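Local coordinates for protein nitrilotriacetate monooxygenase component B (Bacillus cereus ATCC 14579, PDB 3BPK) that probably binds FMN and acts as the flavin-reductase-like component B of a monooxygenase, using NADH or NADPH as the likely source of electrons, at residues L20-I25 against R187-N192; D73-A78 against D156-R161. One frame throughout, in Å; residues are numbered along the deposited sequence. Where two conformers were deposited one is given.

Contact 1 of 2, residues L20-I25 against R187-N192; sequences LLTGSI and RLAGHN
Gly23, in the last turn of helix 14-24, comes closest to Ala189 of the 187-192 loop, their CA atoms 4.7 Å apart. The loop follows strand 186-187 and reverses through a type II' beta turn from Ala189 to Asn192, with Gly190 at the positive phi (67°) that such a turn requires. Two backbone bonds close the hairpin, Leu188 N to Asn192 O at 2.8 Å and Asn192 N to Ala189 O, as the chain passes into strand 192-194, which begins at Asn192. No direct hydrogen bond joins helix and loop. The methyl of Ala189 lies against the helix backbone, its CB 3.7 Å from Gly23 CA and equally near the carbonyl oxygen of Thr22. Beside this methyl-to-backbone contact a water links the two segments: it donates to Thr22 OG1 at 2.7 Å and accepts from Gly190 N at 2.8 Å. The Thr22 hydroxyl is also hydrogen-bonded to Tyr18 O, one turn back in the helix. On the loop side, the guanidinium of Arg187 reaches along the hairpin to the turn and meets Gly190 O edge-on, nearly in its own plane; NH2 makes the straighter bond, 3.1 Å with an N-H...O angle of 162°, and NE a weak one. Asn192 carries the sheet into the second subunit, where it pairs with a strand and bonds to Gln199 of that chain. The closest direct touch is thus that of one methyl on the helix backbone, while the polar link between the segments runs through the bridging water. Arg28, at the start of the next strand, joins them from outside, its NH1 bonded to Thr22 O and Ile25 O and its NH2 to Leu188 O.

Contact 2 of 2, residues D73-A78 against D156-R161; sequences DTSRNA and DLLIGR
Helix 73-78 packs on strand 156-161 with their axes 10.0 Å apart at closest approach and their chain directions 46° from parallel, and the nearest CA pair is Ser75 and Asp156. Ser75 and Ala78, one helical turn apart, face the strand, which answers with Asp156 and Leu158, two residues apart on the same side of the sheet. One methyl of Leu158, CD1, touches both helix residues, lying 4.1 Å from Ser75 OG and 4.2 Å from Ala78 CB. With CG beside its backbone N (chi1 -56°), Leu158 places both methyls near the Ser75 hydroxyl, CD2 slightly the farther. Ser75 OG, 4.1 Å from Asp156 CB, is bonded to a water at 2.9 Å, which accepts from it and in turn donates to Asp156 OD2 at 2.7 Å. That carboxylate oxygen also forms a salt bridge with Arg66 NE. Val64 of strand 59-65, the neighbour of strand 156-161 in the sheet, packs against both Ser75 and Leu158. Leu157, pointing away from the helix, packs on Leu157 of the second subunit. The contact joins the helix to the sheet of the flavin-reductase-like domain, probably the split beta-barrel of this family, by one apolar side-chain contact and one water bridge. Pairing with Arg66 would be expected to favour an ionised Asp156, to which the Ser75 hydroxyl is linked through the water.

Overall arrangement
From the N terminus the chain runs through helix 14-24, which supplies the first half of contact 1, and then into strands 28-36, 42-54 and 59-65 before helix 73-81. Contact 2 closes when strand 155-168 returns to that helix. Only later, at the hairpin between strands 186-187 and 192-194, does contact 1 close, so contact 2 is nested inside its loop. The two lie on opposite sides of the chain's centre, their own centres 23 Å apart and nearest atoms about 12 Å apart. Contact 1 thus joins the N- and C-terminal regions, contact 2 holds helix 73-81 on strand 155-168 of the antiparallel sheet, and both reach the second subunit.

Contact 1 of 2, residues L20-I25 against R187-N192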
loop_
_atom_site.group_PDB
_atom_site.type_symbol
_atom_site.label_atom_id
_atom_site.label_comp_id
_atom_site.label_asym_id
_atom_site.label_seq_id
_atom_site.Cartn_x
_atom_site.Cartn_y
_atom_site.Cartn_z
ATOM N N LEU B 20 7.281 -1.923 -14.445
ATOM C CA LEU B 20 8.305 -1.505 -13.515
ATOM C C LEU B 20 7.738 -1.250 -12.114
ATOM O O LEU B 20 8.342 -1.671 -11.117
ATOM C CB LEU B 20 9.040 -0.277 -14.053
ATOM C CG LEU B 20 10.442 -0.091 -13.526
ATOM C CD1 LEU B 20 11.251 -1.382 -13.479
ATOM C CD2 LEU B 20 11.137 0.947 -14.412
ATOM N N LEU B 21 6.577 -0.595 -12.032
ATOM C CA LEU B 21 6.011 -0.322 -10.703
ATOM C C LEU B 21 5.613 -1.619 -10.020
ATOM O O LEU B 21 5.947 -1.824 -8.829
ATOM C CB LEU B 21 4.765 0.543 -10.813
ATOM C CG LEU B 21 5.044 1.994 -11.141
ATOM C CD1 LEU B 21 3.752 2.708 -11.620
ATOM C CD2 LEU B 21 5.675 2.710 -9.960
ATOM N N THR B 22 4.895 -2.492 -10.761
ATOM C CA THR B 22 4.388 -3.714 -10.126
ATOM C C THR B 22 5.497 -4.729 -9.834
ATOM O O THR B 22 5.297 -5.652 -9.032
ATOM C CB THR B 22 3.263 -4.377 -10.952
ATOM O OG1 THR B 22 3.740 -4.664 -12.278
ATOM C CG2 THR B 22 2.007 -3.452 -11.043
ATOM N N GLY B 23 6.653 -4.609 -10.522
ATOM C CA GLY B 23 7.786 -5.481 -10.213
ATOM C C GLY B 23 8.696 -4.966 -9.129
ATOM O O GLY B 23 9.481 -5.747 -8.567
ATOM N N SER B 24 8.662 -3.635 -8.882
ATOM C CA SER B 24 9.561 -2.986 -7.916
ATOM C C SER B 24 8.936 -2.841 -6.538
ATOM O O SER B 24 9.610 -3.030 -5.494
ATOM C CB SER B 24 9.978 -1.595 -8.425
ATOM O OG SER B 24 10.669 -1.673 -9.668
ATOM N N ILE B 25 7.656 -2.501 -6.526
ATOM C CA ILE B 25 6.968 -2.209 -5.251
ATOM C C ILE B 25 6.266 -3.506 -4.861
ATOM O O ILE B 25 5.106 -3.774 -5.196
ATOM C CB ILE B 25 6.037 -0.983 -5.349
ATOM C CG1 ILE B 25 6.863 0.269 -5.730
ATOM C CG2 ILE B 25 5.240 -0.797 -4.027
ATOM C CD1 ILE B 25 5.986 1.487 -6.136
ATOM N N ARG B 187 0.809 -9.877 -3.695
ATOM C CA ARG B 187 0.926 -9.817 -5.156
ATOM C C ARG B 187 2.324 -9.342 -5.573
ATOM O O ARG B 187 2.895 -8.420 -4.981
ATOM C CB ARG B 187 -0.129 -8.886 -5.725
ATOM C CG ARG B 187 -0.246 -8.911 -7.229
ATOM C CD ARG B 187 -1.038 -10.043 -7.794
ATOM N NE ARG B 187 -1.040 -9.922 -9.253
ATOM C CZ ARG B 187 -1.926 -9.225 -9.973
ATOM N NH1 ARG B 187 -2.949 -8.580 -9.383
ATOM N NH2 ARG B 187 -1.806 -9.180 -11.305
ATOM N N LEU B 188 2.846 -9.978 -6.623
ATOM C CA LEU B 188 4.095 -9.514 -7.215
ATOM C C LEU B 188 3.804 -9.012 -8.640
ATOM O O LEU B 188 2.703 -8.529 -8.917
ATOM C CB LEU B 188 5.133 -10.642 -7.207
ATOM C CG LEU B 188 5.366 -11.341 -5.860
ATOM C CD1 LEU B 188 6.445 -12.408 -6.064
ATOM C CD2 LEU B 188 5.808 -10.373 -4.748
ATOM N N ALA B 189 4.757 -9.149 -9.552
ATOM C CA ALA B 189 4.491 -8.734 -10.913
ATOM C C ALA B 189 3.812 -9.864 -11.692
ATOM O O ALA B 189 3.908 -11.017 -11.303
ATOM C CB ALA B 189 5.794 -8.286 -11.589
ATOM N N GLY B 190 3.144 -9.524 -12.780
ATOM C CA GLY B 190 2.556 -10.527 -13.670
ATOM C C GLY B 190 1.442 -11.233 -12.926
ATOM O O GLY B 190 0.758 -10.632 -12.107
ATOM N N HIS B 191 1.263 -12.521 -13.165
ATOM C CA HIS B 191 0.283 -13.181 -12.337
ATOM C C HIS B 191 0.977 -13.997 -11.249
ATOM O O HIS B 191 0.531 -15.083 -10.913
ATOM C CB HIS B 191 -0.758 -13.933 -13.181
ATOM C CG HIS B 191 -1.601 -13.013 -14.017
ATOM N ND1 HIS B 191 -2.560 -12.182 -13.473
ATOM C CD2 HIS B 191 -1.583 -12.744 -15.348
ATOM C CE1 HIS B 191 -3.111 -11.457 -14.431
ATOM N NE2 HIS B 191 -2.537 -11.778 -15.579
ATOM N N ASN B 192 2.078 -13.434 -10.715
ATOM C CA ASN B 192 2.772 -14.036 -9.582
ATOM C C ASN B 192 2.324 -13.470 -8.242
ATOM O O ASN B 192 2.106 -12.257 -8.096
ATOM C CB ASN B 192 4.293 -13.946 -9.732
ATOM C CG ASN B 192 4.842 -15.054 -10.622
ATOM O OD1 ASN B 192 4.083 -15.698 -11.352
ATOM N ND2 ASN B 192 6.149 -15.294 -10.551
HETATM O O HOH W 1 3.180 -6.885 -13.692
#

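Contact 2 of 2, residues D73-A78 against D156-R161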
loop_
_atom_site.group_PDB
_atom_site.type_symbol
_atom_site.label_atom_id
_atom_site.label_comp_id
_atom_site.label_asym_id
_atom_site.label_seq_id
_atom_site.Cartn_x
_atom_site.Cartn_y
_atom_site.Cartn_z
ATOM N N ASP B 73 -16.909 -0.875 -11.115
ATOM C CA ASP B 73 -18.022 -1.207 -10.235
ATOM C C ASP B 73 -17.690 -0.935 -8.761
ATOM O O ASP B 73 -18.482 -0.343 -8.016
ATOM C CB ASP B 73 -18.380 -2.690 -10.391
ATOM C CG ASP B 73 -19.171 -2.982 -11.666
ATOM O OD1 ASP B 73 -19.666 -2.038 -12.306
ATOM O OD2 ASP B 73 -19.301 -4.168 -12.013
ATOM N N THR B 74 -16.509 -1.385 -8.340
ATOM C CA THR B 74 -16.182 -1.262 -6.905
ATOM C C THR B 74 -16.233 0.202 -6.455
ATOM O O THR B 74 -16.792 0.512 -5.392
ATOM C CB THR B 74 -14.806 -1.896 -6.579
ATOM O OG1 THR B 74 -14.864 -3.305 -6.850
ATOM C CG2 THR B 74 -14.385 -1.620 -5.126
ATOM N N SER B 75 -15.652 1.121 -7.249
ATOM C CA SER B 75 -15.671 2.545 -6.885
ATOM C C SER B 75 -17.050 3.163 -6.954
ATOM O O SER B 75 -17.460 3.930 -6.057
ATOM C CB SER B 75 -14.721 3.328 -7.788
ATOM O OG SER B 75 -13.446 2.801 -7.587
ATOM N N ARG B 76 -17.767 2.860 -8.045
ATOM C CA ARG B 76 -19.158 3.322 -8.175
ATOM C C ARG B 76 -19.998 2.892 -6.983
ATOM O O ARG B 76 -20.754 3.686 -6.407
ATOM C CB ARG B 76 -19.844 2.758 -9.422
ATOM C CG ARG B 76 -19.485 3.418 -10.701
ATOM C CD ARG B 76 -20.650 3.300 -11.686
ATOM N NE ARG B 76 -21.028 1.916 -12.008
ATOM C CZ ARG B 76 -20.521 1.208 -13.021
ATOM N NH1 ARG B 76 -20.936 -0.041 -13.250
ATOM N NH2 ARG B 76 -19.584 1.742 -13.802
ATOM N N ASN B 77 -19.891 1.613 -6.625
ATOM C CA ASN B 77 -20.707 1.055 -5.535
ATOM C C ASN B 77 -20.290 1.657 -4.185
ATOM O O ASN B 77 -21.137 1.921 -3.342
ATOM C CB ASN B 77 -20.484 -0.449 -5.441
ATOM C CG ASN B 77 -21.005 -1.219 -6.649
ATOM O OD1 ASN B 77 -21.756 -0.699 -7.493
ATOM N ND2 ASN B 77 -20.640 -2.483 -6.710
ATOM N N ALA B 78 -18.977 1.855 -3.986
ATOM C CA ALA B 78 -18.505 2.424 -2.725
ATOM C C ALA B 78 -18.990 3.861 -2.568
ATOM O O ALA B 78 -19.361 4.276 -1.477
ATOM C CB ALA B 78 -16.985 2.364 -2.636
ATOM N N ASP B 156 -9.332 5.878 -8.863
ATOM C CA ASP B 156 -9.901 6.548 -7.704
ATOM C C ASP B 156 -9.272 5.900 -6.507
ATOM O O ASP B 156 -9.350 4.667 -6.344
ATOM C CB ASP B 156 -11.419 6.362 -7.650
ATOM C CG ASP B 156 -12.092 7.034 -8.836
ATOM O OD1 ASP B 156 -12.289 8.262 -8.741
ATOM O OD2 ASP B 156 -12.285 6.333 -9.862
ATOM N N LEU B 157 -8.653 6.741 -5.688
ATOM C CA LEU B 157 -8.053 6.247 -4.449
ATOM C C LEU B 157 -9.132 6.340 -3.377
ATOM O O LEU B 157 -9.562 7.449 -3.018
ATOM C CB LEU B 157 -6.835 7.097 -4.099
ATOM C CG LEU B 157 -6.029 6.640 -2.895
ATOM C CD1 LEU B 157 -5.496 5.254 -3.048
ATOM C CD2 LEU B 157 -4.858 7.623 -2.679
ATOM N N LEU B 158 -9.584 5.180 -2.893
ATOM C CA LEU B 158 -10.680 5.130 -1.908
ATOM C C LEU B 158 -10.054 5.141 -0.537
ATOM O O LEU B 158 -9.226 4.281 -0.233
ATOM C CB LEU B 158 -11.500 3.854 -2.070
ATOM C CG LEU B 158 -12.083 3.668 -3.501
ATOM C CD1 LEU B 158 -12.912 2.358 -3.506
ATOM C CD2 LEU B 158 -12.917 4.882 -4.017
ATOM N N ILE B 159 -10.468 6.103 0.289
ATOM C CA ILE B 159 -10.033 6.144 1.686
ATOM C C ILE B 159 -11.193 5.634 2.539
ATOM O O ILE B 159 -12.280 6.232 2.533
ATOM C CB ILE B 159 -9.660 7.591 2.136
ATOM C CG1 ILE B 159 -8.602 8.217 1.191
ATOM C CG2 ILE B 159 -9.164 7.583 3.576
ATOM C CD1 ILE B 159 -7.320 7.371 1.024
ATOM N N GLY B 160 -10.988 4.507 3.225
ATOM C CA GLY B 160 -12.074 3.890 3.991
ATOM C C GLY B 160 -11.762 4.027 5.465
ATOM O O GLY B 160 -10.596 3.910 5.884
ATOM N N ARG B 161 -12.798 4.311 6.250
ATOM C CA ARG B 161 -12.668 4.327 7.700
ATOM C C ARG B 161 -13.265 3.047 8.228
ATOM O O ARG B 161 -14.413 2.750 7.939
ATOM C CB ARG B 161 -13.395 5.547 8.304
ATOM C CG ARG B 161 -13.416 5.543 9.834
ATOM C CD ARG B 161 -13.812 6.908 10.415
ATOM N NE ARG B 161 -15.178 7.288 10.058
ATOM C CZ ARG B 161 -16.271 6.967 10.748
ATOM N NH1 ARG B 161 -16.184 6.234 11.860
ATOM N NH2 ARG B 161 -17.464 7.395 10.326
HETATM O O HOH W 2 -12.241 3.656 -10.030
#